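Local coordinates for protein anaerobically-induced outer membrane porin OprE (PDB 4FRX) that is a beta-barrel protein of the Pseudomonas aeruginosa outer membrane that probably acts as a porin, letting small solutes through, at residues 38-43 against 89-94; 66-71 against 102-107; 123-128 against 138-143; 168-173 against 317-322. One frame throughout, in Å; residues are numbered along the deposited sequence.

Interaction 1 of 4, residues 38-43 against 89-94; sequences QEEWGQ and TVFPLE
E40 reaches the backbone of T89 and V90 because its CG lies anti to its own carbonyl carbon, beside the backbone N (chi1 -65°), and CD then continues the chain fully extended (chi2 -179°). On the other side, CG2 of V90 lies anti to its carbonyl carbon and rests 3.6 Å from E40 CD, the two side chains sliding past each other in opposite directions. The contact belongs to the beta-barrel of an OprD-family porin: strand 37-50 is part of the barrel wall, and residues 89-94 come from the loop that follows strand 59-71 and folds against strand 37-50. The carboxylate grips that loop by its N-H groups. T89 N gives a straight bond of 3.1 Å (163°) to E40 OE1, meeting its syn lone pair, and G88 N adds a second donor to the same oxygen. V90 N, 3.3 Å from E40 OE2, makes a weak bond. These donors would be expected to favour the ionised acid. The hydroxyl of T89 bonds to R137 NE, while V90 also packs on F22, I24 and L138. Further along, G42, having no side chain, lets the F91 ring come up to the strand backbone. CE2 of F91 is 3.7 Å from W41 O, approached obliquely, and G42 CA sits at the ring edge, in its plane, 3.8 Å from F91 CZ.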
loop_
_atom_site.group_PDB
_atom_site.type_symbol
_atom_site.label_atom_id
_atom_site.label_comp_id
_atom_site.label_asym_id
_atom_site.label_seq_id
_atom_site.Cartn_x
_atom_site.Cartn_y
_atom_site.Cartn_z
ATOM N N GLN A 38 -15.557 -15.638 -9.387
ATOM C CA GLN A 38 -16.061 -14.269 -9.390
ATOM C C GLN A 38 -15.314 -13.404 -10.406
ATOM O O GLN A 38 -14.124 -13.605 -10.657
ATOM C CB GLN A 38 -15.968 -13.661 -7.990
ATOM C CG GLN A 38 -16.750 -12.365 -7.820
ATOM N N GLU A 39 -16.019 -12.451 -11.003
ATOM C CA GLU A 39 -15.461 -11.685 -12.100
ATOM C C GLU A 39 -15.984 -10.258 -12.018
ATOM O O GLU A 39 -17.183 -10.061 -11.832
ATOM C CB GLU A 39 -15.896 -12.334 -13.407
ATOM C CG GLU A 39 -15.280 -11.771 -14.652
ATOM C CD GLU A 39 -15.831 -12.441 -15.898
ATOM O OE1 GLU A 39 -17.045 -12.296 -16.164
ATOM O OE2 GLU A 39 -15.055 -13.113 -16.611
ATOM N N GLU A 40 -15.093 -9.271 -12.133
ATOM C CA GLU A 40 -15.496 -7.857 -12.142
ATOM C C GLU A 40 -14.716 -7.089 -13.210
ATOM O O GLU A 40 -13.548 -7.383 -13.469
ATOM C CB GLU A 40 -15.280 -7.203 -10.773
ATOM C CG GLU A 40 -16.138 -7.750 -9.654
ATOM C CD GLU A 40 -15.894 -7.047 -8.323
ATOM O OE1 GLU A 40 -15.123 -7.584 -7.494
ATOM O OE2 GLU A 40 -16.482 -5.964 -8.099
ATOM N N TRP A 41 -15.366 -6.115 -13.837
ATOM C CA TRP A 41 -14.754 -5.365 -14.935
ATOM C C TRP A 41 -15.237 -3.917 -14.901
ATOM O O TRP A 41 -16.439 -3.650 -14.864
ATOM C CB TRP A 41 -15.145 -6.001 -16.267
ATOM C CG TRP A 41 -14.395 -5.508 -17.455
ATOM C CD1 TRP A 41 -13.180 -4.866 -17.466
ATOM C CD2 TRP A 41 -14.805 -5.619 -18.821
ATOM N NE1 TRP A 41 -12.818 -4.576 -18.760
ATOM C CE2 TRP A 41 -13.795 -5.030 -19.611
ATOM C CE3 TRP A 41 -15.930 -6.160 -19.459
ATOM C CZ2 TRP A 41 -13.881 -4.959 -21.003
ATOM C CZ3 TRP A 41 -16.012 -6.087 -20.842
ATOM C CH2 TRP A 41 -14.993 -5.493 -21.597
ATOM N N GLY A 42 -14.302 -2.977 -14.904
ATOM C CA GLY A 42 -14.668 -1.580 -14.856
ATOM C C GLY A 42 -13.782 -0.670 -15.685
ATOM O O GLY A 42 -12.632 -0.999 -16.023
ATOM N N GLN A 43 -14.329 0.489 -16.017
ATOM C CA GLN A 43 -13.549 1.550 -16.626
ATOM C C GLN A 43 -13.406 2.656 -15.597
ATOM O O GLN A 43 -14.399 3.117 -15.038
ATOM C CB GLN A 43 -14.243 2.099 -17.869
ATOM C CG GLN A 43 -13.469 3.219 -18.500
ATOM C CD GLN A 43 -12.116 2.746 -18.952
ATOM O OE1 GLN A 43 -12.008 1.694 -19.582
ATOM N NE2 GLN A 43 -11.066 3.504 -18.619
ATOM N N THR A 89 -14.856 -6.418 -4.682
ATOM C CA THR A 89 -13.731 -5.603 -4.238
ATOM C C THR A 89 -13.491 -4.422 -5.168
ATOM O O THR A 89 -12.677 -3.553 -4.876
ATOM C CB THR A 89 -12.412 -6.431 -4.089
ATOM O OG1 THR A 89 -12.112 -7.105 -5.318
ATOM C CG2 THR A 89 -12.529 -7.465 -2.958
ATOM N N VAL A 90 -14.202 -4.388 -6.292
ATOM C CA VAL A 90 -14.040 -3.298 -7.241
ATOM C C VAL A 90 -15.106 -2.206 -7.075
ATOM O O VAL A 90 -14.770 -1.030 -7.015
ATOM C CB VAL A 90 -14.031 -3.794 -8.692
ATOM C CG1 VAL A 90 -13.734 -2.650 -9.637
ATOM C CG2 VAL A 90 -12.996 -4.905 -8.867
ATOM N N PHE A 91 -16.378 -2.608 -7.006
ATOM C CA PHE A 91 -17.529 -1.686 -6.944
ATOM C C PHE A 91 -18.312 -1.769 -5.635
ATOM O O PHE A 91 -18.489 -2.852 -5.089
ATOM C CB PHE A 91 -18.498 -1.985 -8.103
ATOM C CG PHE A 91 -17.948 -1.608 -9.443
ATOM C CD1 PHE A 91 -18.046 -0.306 -9.888
ATOM C CD2 PHE A 91 -17.302 -2.541 -10.235
ATOM C CE1 PHE A 91 -17.508 0.069 -11.102
ATOM C CE2 PHE A 91 -16.774 -2.179 -11.459
ATOM C CZ PHE A 91 -16.869 -0.875 -11.884
ATOM N N PRO A 92 -18.809 -0.624 -5.141
ATOM C CA PRO A 92 -19.729 -0.661 -3.999
ATOM C C PRO A 92 -21.065 -1.303 -4.388
ATOM O O PRO A 92 -21.331 -1.464 -5.580
ATOM C CB PRO A 92 -19.933 0.817 -3.655
ATOM C CG PRO A 92 -19.620 1.553 -4.915
ATOM C CD PRO A 92 -18.577 0.743 -5.639
ATOM N N LEU A 93 -21.878 -1.667 -3.397
ATOM C CA LEU A 93 -23.154 -2.338 -3.634
ATOM C C LEU A 93 -24.337 -1.391 -3.462
ATOM O O LEU A 93 -24.267 -0.422 -2.700
ATOM C CB LEU A 93 -23.334 -3.512 -2.664
ATOM C CG LEU A 93 -22.638 -4.861 -2.896
ATOM C CD1 LEU A 93 -21.129 -4.754 -2.820
ATOM C CD2 LEU A 93 -23.138 -5.882 -1.879
ATOM N N GLU A 94 -25.428 -1.682 -4.165
ATOM C CA GLU A 94 -26.681 -0.969 -3.949
ATOM C C GLU A 94 -27.309 -1.497 -2.666
ATOM O O GLU A 94 -26.887 -2.538 -2.149
ATOM C CB GLU A 94 -27.646 -1.209 -5.114
ATOM C CG GLU A 94 -27.057 -0.995 -6.496
ATOM C CD GLU A 94 -27.418 0.354 -7.084
ATOM O OE1 GLU A 94 -27.520 1.335 -6.317
ATOM O OE2 GLU A 94 -27.606 0.432 -8.317
#

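Interaction 2 of 4, residues 66-71 against 102-107; sequences GLLGVR and DFASLG. With C8E ((hydroxyethyloxy)tri(ethyloxy)octane), chain D.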
loop_
_atom_site.group_PDB
_atom_site.type_symbol
_atom_site.label_atom_id
_atom_site.label_comp_id
_atom_site.label_asym_id
_atom_site.label_seq_id
_atom_site.Cartn_x
_atom_site.Cartn_y
_atom_site.Cartn_z
ATOM N N GLY A 66 -10.371 13.757 -8.681
ATOM C CA GLY A 66 -11.678 13.268 -9.095
ATOM C C GLY A 66 -11.567 11.822 -9.527
ATOM O O GLY A 66 -10.697 11.485 -10.319
ATOM N N LEU A 67 -12.434 10.967 -8.993
ATOM C CA LEU A 67 -12.382 9.543 -9.276
ATOM C C LEU A 67 -13.743 9.055 -9.773
ATOM O O LEU A 67 -14.754 9.348 -9.150
ATOM C CB LEU A 67 -12.021 8.781 -7.993
ATOM C CG LEU A 67 -10.725 9.143 -7.257
ATOM C CD1 LEU A 67 -10.504 8.194 -6.075
ATOM C CD2 LEU A 67 -9.567 9.059 -8.206
ATOM N N LEU A 68 -13.774 8.319 -10.882
ATOM C CA LEU A 68 -15.033 7.784 -11.405
ATOM C C LEU A 68 -14.823 6.364 -11.889
ATOM O O LEU A 68 -13.867 6.089 -12.607
ATOM C CB LEU A 68 -15.545 8.637 -12.572
ATOM C CG LEU A 68 -16.714 8.049 -13.382
ATOM C CD1 LEU A 68 -18.007 7.987 -12.572
ATOM C CD2 LEU A 68 -16.916 8.858 -14.654
ATOM N N GLY A 69 -15.702 5.457 -11.477
ATOM C CA GLY A 69 -15.626 4.074 -11.913
ATOM C C GLY A 69 -16.962 3.658 -12.497
ATOM O O GLY A 69 -17.996 3.916 -11.902
ATOM N N VAL A 70 -16.936 3.029 -13.667
ATOM C CA VAL A 70 -18.156 2.616 -14.344
ATOM C C VAL A 70 -18.101 1.113 -14.582
ATOM O O VAL A 70 -17.116 0.618 -15.136
ATOM C CB VAL A 70 -18.305 3.340 -15.713
ATOM C CG1 VAL A 70 -19.606 2.929 -16.390
ATOM C CG2 VAL A 70 -18.240 4.859 -15.536
ATOM N N ARG A 71 -19.134 0.385 -14.157
ATOM C CA ARG A 71 -19.137 -1.078 -14.278
ATOM C C ARG A 71 -19.398 -1.534 -15.716
ATOM O O ARG A 71 -20.284 -1.012 -16.382
ATOM C CB ARG A 71 -20.144 -1.715 -13.307
ATOM C CG ARG A 71 -20.049 -3.239 -13.266
ATOM C CD ARG A 71 -20.827 -3.849 -12.102
ATOM N NE ARG A 71 -22.143 -3.242 -11.956
ATOM C CZ ARG A 71 -23.212 -3.584 -12.670
ATOM N NH1 ARG A 71 -23.126 -4.539 -13.585
ATOM N NH2 ARG A 71 -24.367 -2.964 -12.466
ATOM N N ASP A 102 -22.172 2.831 -11.331
ATOM C CA ASP A 102 -21.034 3.732 -11.326
ATOM C C ASP A 102 -20.863 4.298 -9.938
ATOM O O ASP A 102 -21.807 4.306 -9.143
ATOM C CB ASP A 102 -21.262 4.880 -12.314
ATOM C CG ASP A 102 -22.549 5.633 -12.038
ATOM O OD1 ASP A 102 -23.611 5.202 -12.536
ATOM O OD2 ASP A 102 -22.500 6.648 -11.311
ATOM N N PHE A 103 -19.653 4.760 -9.651
ATOM C CA PHE A 103 -19.381 5.469 -8.409
ATOM C C PHE A 103 -18.293 6.517 -8.602
ATOM O O PHE A 103 -17.417 6.369 -9.460
ATOM C CB PHE A 103 -19.116 4.508 -7.225
ATOM C CG PHE A 103 -17.797 3.773 -7.277
ATOM C CD1 PHE A 103 -17.497 2.900 -8.314
ATOM C CD2 PHE A 103 -16.893 3.887 -6.222
ATOM C CE1 PHE A 103 -16.285 2.198 -8.329
ATOM C CE2 PHE A 103 -15.685 3.196 -6.233
ATOM C CZ PHE A 103 -15.385 2.345 -7.288
ATOM N N ALA A 104 -18.382 7.600 -7.835
ATOM C CA ALA A 104 -17.463 8.719 -8.013
ATOM C C ALA A 104 -17.207 9.446 -6.711
ATOM O O ALA A 104 -18.042 9.452 -5.806
ATOM C CB ALA A 104 -18.000 9.701 -9.047
ATOM N N SER A 105 -16.054 10.092 -6.633
ATOM C CA SER A 105 -15.752 10.909 -5.473
ATOM C C SER A 105 -14.850 12.051 -5.894
ATOM O O SER A 105 -14.211 12.004 -6.948
ATOM C CB SER A 105 -15.117 10.077 -4.358
ATOM O OG SER A 105 -13.972 9.385 -4.817
ATOM N N LEU A 106 -14.848 13.094 -5.083
ATOM C CA LEU A 106 -13.991 14.248 -5.302
ATOM C C LEU A 106 -13.249 14.526 -4.005
ATOM O O LEU A 106 -13.872 14.704 -2.965
ATOM C CB LEU A 106 -14.835 15.464 -5.661
ATOM C CG LEU A 106 -14.033 16.751 -5.860
ATOM C CD1 LEU A 106 -13.042 16.575 -7.005
ATOM C CD2 LEU A 106 -14.967 17.920 -6.116
ATOM N N GLY A 107 -11.922 14.547 -4.068
ATOM C CA GLY A 107 -11.120 14.777 -2.887
ATOM C C GLY A 107 -10.291 16.040 -3.043
ATOM O O GLY A 107 -9.407 16.097 -3.889
HETATM C C1 C8E D . -13.214 12.132 -14.581
HETATM C C2 C8E D . -13.310 12.235 -13.061
HETATM C C3 C8E D . -14.759 12.463 -12.646
HETATM C C4 C8E D . -14.924 12.491 -11.134
HETATM C C5 C8E D . -16.388 12.719 -10.769
HETATM C C6 C8E D . -16.574 13.376 -9.403
HETATM C C7 C8E D . -18.065 13.601 -9.171
HETATM C C8 C8E D . -18.325 14.396 -7.898
HETATM O O9 C8E D . -18.934 13.570 -6.933
#
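The F103 ring lies against the backbone of G69, which has no side chain to hold it off: F103 CE1 is 4.1 Å from G69 CA, and G69 O approaches the ring obliquely, 3.8 Å from F103 CD1. The F91 ring meets it with planes about 70° apart, and P92, L139 and T172 also touch it. With CG between its backbone N and carbonyl carbon (chi1 71°), the F103 side chain is turned toward the neighbouring strand, where G69 lies. The two strands run antiparallel, their axes 4.7 Å apart, as neighbouring staves of the porin barrel. L67 with S105 and G69 with F103 are the hydrogen-bonded pairs; G66 with L106, L68 with A104 and V70 with D102 are the non-hydrogen-bonded ones. G69 N to F103 O, at 2.8 Å, lies nearly along the C=O axis. CA-H...O contacts run between these bonds, the shortest from A104 CA to L67 O at 3.0 Å. On the face carrying L68 and A104, L68 CD1 touches A104 CB at 3.9 Å, and the octyl chain of a bound detergent lies across both strands, as expected of the lipid-facing side. Detergent C5 is 3.8 Å from A104 CB, and C3 is 3.9 Å from L68 CB.

Interaction 3 of 4, residues 123-128 against 138-143; sequences TLQPKL and LLPVTF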
loop_
_atom_site.group_PDB
_atom_site.type_symbol
_atom_site.label_atom_id
_atom_site.label_comp_id
_atom_site.label_asym_id
_atom_site.label_seq_id
_atom_site.Cartn_x
_atom_site.Cartn_y
_atom_site.Cartn_z
ATOM N N THR A 123 -7.484 15.756 1.381
ATOM C CA THR A 123 -7.206 14.443 0.829
ATOM C C THR A 123 -5.704 14.169 0.717
ATOM O O THR A 123 -4.953 14.985 0.187
ATOM C CB THR A 123 -7.906 14.269 -0.526
ATOM O OG1 THR A 123 -9.295 14.581 -0.366
ATOM C CG2 THR A 123 -7.758 12.831 -1.030
ATOM N N LEU A 124 -5.287 13.012 1.230
ATOM C CA LEU A 124 -3.878 12.618 1.257
ATOM C C LEU A 124 -3.750 11.194 0.729
ATOM O O LEU A 124 -4.650 10.378 0.909
ATOM C CB LEU A 124 -3.345 12.677 2.699
ATOM C CG LEU A 124 -3.390 14.035 3.413
ATOM C CD1 LEU A 124 -3.115 13.922 4.910
ATOM C CD2 LEU A 124 -2.413 15.010 2.742
ATOM N N GLN A 125 -2.616 10.890 0.107
ATOM C CA GLN A 125 -2.316 9.536 -0.363
ATOM C C GLN A 125 -0.865 9.204 -0.056
ATOM O O GLN A 125 -0.032 9.194 -0.953
ATOM C CB GLN A 125 -2.550 9.431 -1.875
ATOM C CG GLN A 125 -4.035 9.459 -2.260
ATOM C CD GLN A 125 -4.249 9.306 -3.752
ATOM O OE1 GLN A 125 -3.852 10.164 -4.525
ATOM N NE2 GLN A 125 -4.871 8.208 -4.158
ATOM N N PRO A 126 -0.555 8.933 1.222
ATOM C CA PRO A 126 0.844 8.705 1.602
ATOM C C PRO A 126 1.389 7.379 1.053
ATOM O O PRO A 126 0.631 6.445 0.849
ATOM C CB PRO A 126 0.795 8.664 3.137
ATOM C CG PRO A 126 -0.547 9.284 3.515
ATOM C CD PRO A 126 -1.463 8.949 2.381
ATOM N N LYS A 127 2.694 7.320 0.805
ATOM C CA LYS A 127 3.350 6.067 0.457
ATOM C C LYS A 127 4.577 5.881 1.357
ATOM O O LYS A 127 5.709 6.036 0.908
ATOM C CB LYS A 127 3.754 6.063 -1.022
ATOM C CG LYS A 127 2.587 6.239 -1.990
ATOM C CD LYS A 127 3.032 6.108 -3.438
ATOM C CE LYS A 127 3.658 4.748 -3.703
ATOM N NZ LYS A 127 2.661 3.641 -3.652
ATOM N N LEU A 128 4.336 5.536 2.622
ATOM C CA LEU A 128 5.368 5.551 3.660
ATOM C C LEU A 128 5.417 4.206 4.333
ATOM O O LEU A 128 4.463 3.438 4.247
ATOM C CB LEU A 128 5.018 6.592 4.737
ATOM C CG LEU A 128 4.852 8.036 4.283
ATOM C CD1 LEU A 128 4.487 8.908 5.478
ATOM C CD2 LEU A 128 6.104 8.541 3.595
ATOM N N LEU A 138 -9.780 -0.708 -9.040
ATOM C CA LEU A 138 -10.112 0.269 -10.095
ATOM C C LEU A 138 -9.751 1.703 -9.732
ATOM O O LEU A 138 -9.170 2.440 -10.547
ATOM C CB LEU A 138 -11.610 0.187 -10.444
ATOM C CG LEU A 138 -12.108 1.019 -11.630
ATOM C CD1 LEU A 138 -11.393 0.608 -12.911
ATOM C CD2 LEU A 138 -13.627 0.880 -11.798
ATOM N N LEU A 139 -10.115 2.098 -8.515
ATOM C CA LEU A 139 -9.860 3.449 -8.032
ATOM C C LEU A 139 -9.076 3.334 -6.725
ATOM O O LEU A 139 -9.271 2.395 -5.966
ATOM C CB LEU A 139 -11.179 4.211 -7.815
ATOM C CG LEU A 139 -12.108 4.359 -9.041
ATOM C CD1 LEU A 139 -13.424 5.032 -8.673
ATOM C CD2 LEU A 139 -11.412 5.152 -10.136
ATOM N N PRO A 140 -8.167 4.276 -6.478
ATOM C CA PRO A 140 -7.297 4.200 -5.304
ATOM C C PRO A 140 -7.960 4.566 -3.978
ATOM O O PRO A 140 -8.967 5.293 -3.923
ATOM C CB PRO A 140 -6.203 5.224 -5.622
ATOM C CG PRO A 140 -6.894 6.218 -6.534
ATOM C CD PRO A 140 -7.797 5.383 -7.378
ATOM N N VAL A 141 -7.373 4.038 -2.907
ATOM C CA VAL A 141 -7.693 4.477 -1.559
ATOM C C VAL A 141 -7.217 5.909 -1.385
ATOM O O VAL A 141 -6.172 6.286 -1.918
ATOM C CB VAL A 141 -6.992 3.579 -0.500
ATOM C CG1 VAL A 141 -7.086 4.190 0.915
ATOM C CG2 VAL A 141 -7.563 2.157 -0.518
ATOM N N THR A 142 -7.980 6.707 -0.644
ATOM C CA THR A 142 -7.519 8.009 -0.193
ATOM C C THR A 142 -7.715 8.133 1.315
ATOM O O THR A 142 -8.540 7.435 1.903
ATOM C CB THR A 142 -8.253 9.178 -0.910
ATOM O OG1 THR A 142 -9.643 9.177 -0.557
ATOM C CG2 THR A 142 -8.110 9.063 -2.439
ATOM N N PHE A 143 -6.968 9.036 1.938
ATOM C CA PHE A 143 -7.124 9.296 3.374
ATOM C C PHE A 143 -7.509 10.758 3.517
ATOM O O PHE A 143 -7.302 11.547 2.597
ATOM C CB PHE A 143 -5.816 9.069 4.129
ATOM C CG PHE A 143 -5.387 7.641 4.200
ATOM C CD1 PHE A 143 -4.620 7.080 3.188
ATOM C CD2 PHE A 143 -5.742 6.851 5.283
ATOM C CE1 PHE A 143 -4.216 5.750 3.262
ATOM C CE2 PHE A 143 -5.340 5.531 5.356
ATOM C CZ PHE A 143 -4.591 4.978 4.342
#
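Q125 lays its extended side chain across P140 and T142, meeting both obliquely, and ends on the carbonyl of V141, the residue between them. CG lies anti to the carbonyl carbon (chi1 -72°), and from there the chain carries NE2 to V141 O, 3.2 Å away in a nearly straight bond (169°). The oxygen lies in the Q125 amide plane, whereas the donor is tilted 31° from the carbonyl plane of V141. P140 CB packs 3.6 Å from Q125 NE2, and the methyl of T142 touches the same amide. T123 and T142 meet methyl to CB: T123 CG2 is 3.7 Å from T142 CB, while the T123 hydroxyl bonds to E144. Next to these side chains is a single antiparallel, hydrogen-bonded bridge, L124 with F143, closed by L124 N to F143 O at 2.8 Å and F143 N to L124 O at 2.9 Å. The bridge sits where strand 142-150 begins, and residues 138-141 before it belong to the loop folded into the barrel; the two touching parts run roughly crosswise to each other, not alongside. The F143 ring has L124 O at its edge, near the ring plane, and P126 CD approaches obliquely, 3.8 Å from F143 CD1. K167 holds P140 O with its NZ, and L124 packs on L163.

Interaction 4 of 4, residues 168-173 against 317-322; sequences GRNSTD and DGEGST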
loop_
_atom_site.group_PDB
_atom_site.type_symbol
_atom_site.label_atom_id
_atom_site.label_comp_id
_atom_site.label_asym_id
_atom_site.label_seq_id
_atom_site.Cartn_x
_atom_site.Cartn_y
_atom_site.Cartn_z
ATOM N N GLY A 168 -12.242 3.707 0.967
ATOM C CA GLY A 168 -11.788 2.490 0.322
ATOM C C GLY A 168 -11.782 2.534 -1.193
ATOM O O GLY A 168 -12.403 3.401 -1.811
ATOM N N ARG A 169 -11.084 1.580 -1.801
ATOM C CA ARG A 169 -10.997 1.524 -3.257
ATOM C C ARG A 169 -12.368 1.256 -3.890
ATOM O O ARG A 169 -12.620 1.655 -5.031
ATOM C CB ARG A 169 -9.975 0.458 -3.685
ATOM C CG ARG A 169 -10.337 -0.950 -3.239
ATOM C CD ARG A 169 -9.119 -1.862 -3.235
ATOM N NE ARG A 169 -9.475 -3.181 -2.720
ATOM C CZ ARG A 169 -8.640 -4.207 -2.650
ATOM N NH1 ARG A 169 -7.375 -4.054 -3.022
ATOM N NH2 ARG A 169 -9.061 -5.370 -2.172
ATOM N N ASN A 170 -13.257 0.612 -3.132
ATOM C CA ASN A 170 -14.575 0.219 -3.616
ATOM C C ASN A 170 -15.695 1.018 -2.948
ATOM O O ASN A 170 -16.813 0.516 -2.785
ATOM C CB ASN A 170 -14.806 -1.259 -3.324
ATOM C CG ASN A 170 -14.748 -1.562 -1.833
ATOM O OD1 ASN A 170 -14.211 -0.772 -1.051
ATOM N ND2 ASN A 170 -15.295 -2.704 -1.434
ATOM N N SER A 171 -15.394 2.251 -2.564
ATOM C CA SER A 171 -16.337 3.074 -1.810
ATOM C C SER A 171 -16.280 4.549 -2.213
ATOM O O SER A 171 -15.312 4.997 -2.833
ATOM C CB SER A 171 -16.051 2.946 -0.311
ATOM O OG SER A 171 -16.893 3.802 0.442
ATOM N N THR A 172 -17.319 5.301 -1.859
ATOM C CA THR A 172 -17.288 6.757 -2.019
ATOM C C THR A 172 -17.229 7.459 -0.662
ATOM O O THR A 172 -17.150 8.687 -0.600
ATOM C CB THR A 172 -18.555 7.281 -2.727
ATOM O OG1 THR A 172 -19.698 6.982 -1.917
ATOM C CG2 THR A 172 -18.726 6.632 -4.101
ATOM N N ASP A 173 -17.297 6.682 0.416
ATOM C CA ASP A 173 -17.430 7.244 1.759
ATOM C C ASP A 173 -16.148 7.190 2.576
ATOM O O ASP A 173 -15.402 6.204 2.541
ATOM C CB ASP A 173 -18.533 6.522 2.544
ATOM C CG ASP A 173 -19.876 6.559 1.837
ATOM O OD1 ASP A 173 -20.397 7.672 1.617
ATOM O OD2 ASP A 173 -20.408 5.480 1.506
ATOM N N ASP A 317 -13.890 -4.999 4.604
ATOM C CA ASP A 317 -15.002 -4.841 3.656
ATOM C C ASP A 317 -14.512 -4.673 2.217
ATOM O O ASP A 317 -15.150 -3.984 1.415
ATOM C CB ASP A 317 -15.899 -3.648 4.030
ATOM C CG ASP A 317 -16.637 -3.850 5.340
ATOM O OD1 ASP A 317 -17.266 -4.914 5.517
ATOM O OD2 ASP A 317 -16.585 -2.938 6.193
ATOM N N GLY A 318 -13.375 -5.290 1.902
ATOM C CA GLY A 318 -12.813 -5.242 0.560
ATOM C C GLY A 318 -12.213 -3.915 0.137
ATOM O O GLY A 318 -11.963 -3.700 -1.055
ATOM N N GLU A 319 -11.954 -3.032 1.102
ATOM C CA GLU A 319 -11.565 -1.660 0.782
ATOM C C GLU A 319 -10.094 -1.501 0.380
ATOM O O GLU A 319 -9.697 -0.467 -0.154
ATOM C CB GLU A 319 -11.897 -0.731 1.951
ATOM C CG GLU A 319 -13.390 -0.486 2.107
ATOM C CD GLU A 319 -13.688 0.715 2.974
ATOM O OE1 GLU A 319 -12.754 1.513 3.224
ATOM O OE2 GLU A 319 -14.853 0.860 3.395
ATOM N N GLY A 320 -9.301 -2.537 0.630
ATOM C CA GLY A 320 -7.896 -2.530 0.249
ATOM C C GLY A 320 -6.993 -2.051 1.369
ATOM O O GLY A 320 -7.331 -1.133 2.115
ATOM N N SER A 321 -5.832 -2.676 1.495
ATOM C CA SER A 321 -4.865 -2.265 2.501
ATOM C C SER A 321 -3.498 -2.676 2.006
ATOM O O SER A 321 -3.373 -3.652 1.270
ATOM C CB SER A 321 -5.142 -2.962 3.834
ATOM O OG SER A 321 -4.978 -4.370 3.709
ATOM N N THR A 322 -2.477 -1.944 2.428
ATOM C CA THR A 322 -1.099 -2.270 2.057
ATOM C C THR A 322 -0.201 -2.265 3.286
ATOM O O THR A 322 -0.182 -1.293 4.033
ATOM C CB THR A 322 -0.557 -1.272 1.021
ATOM O OG1 THR A 322 -1.277 -1.428 -0.210
ATOM C CG2 THR A 322 0.939 -1.514 0.763
HETATM O O HOH W 1 -14.440 3.788 2.532
#
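D317 opens the contact through its backbone: its O receives ND2 of N170 at 3.1 Å, in the plane of both the carbonyl and the amide. N170 lies within a type I beta turn, G168 to S171, in the loop after strand 156-167, and the segment 317-322 that it meets is another loop, leading toward strand 340-349; OprD-type channels characteristically have such loops folded into the barrel. Next, G318 presents its O to R169 NE at 3.0 Å; the acceptor is close to the guanidinium plane, but the donor stands above the carbonyl plane. E319 follows, its O taking R169 N at 3.0 Å in a straight bond (179°). Its side chain crosses that of N170 at about a right angle, with E319 CG 3.3 Å from N170 OD1, a buried oxygen that has no polar partner in the model. The carboxylate pairs with R175, as does D317. A water accepts from G168 N, donates to D173 O and reaches E319 OE1 weakly, beside an ST turn in which S171 OG accepts D173 N. Finally comes G320. R169, extended from CG to NE and bonded through NH1 to N134, places its guanidinium with G320 CA over its centre, 3.3 Å above the plane.

Along the chain, interactions 1 and 2 cross, their segments alternating, while interactions 3 and 4 follow in turn. Strands 37-50 and 59-71 are neighbours in the barrel wall and join interactions 1 and 2, whose centres lie about 12 Å apart; V70 N probably donates to Q43 O. From that wall the contacts step inward, interaction 3 lying about 9 Å from the chain centre and interaction 4 about 12 Å from it. Their own centres are about 10 Å apart, with V141 CG2 packing 3.4 Å from E319 O. P92 CB and T89 O of interaction 1 pack on N170, and F103 CZ on R169 O. Loops from four parts of the chain thus pack together inside the barrel, consistent with a narrowed pore.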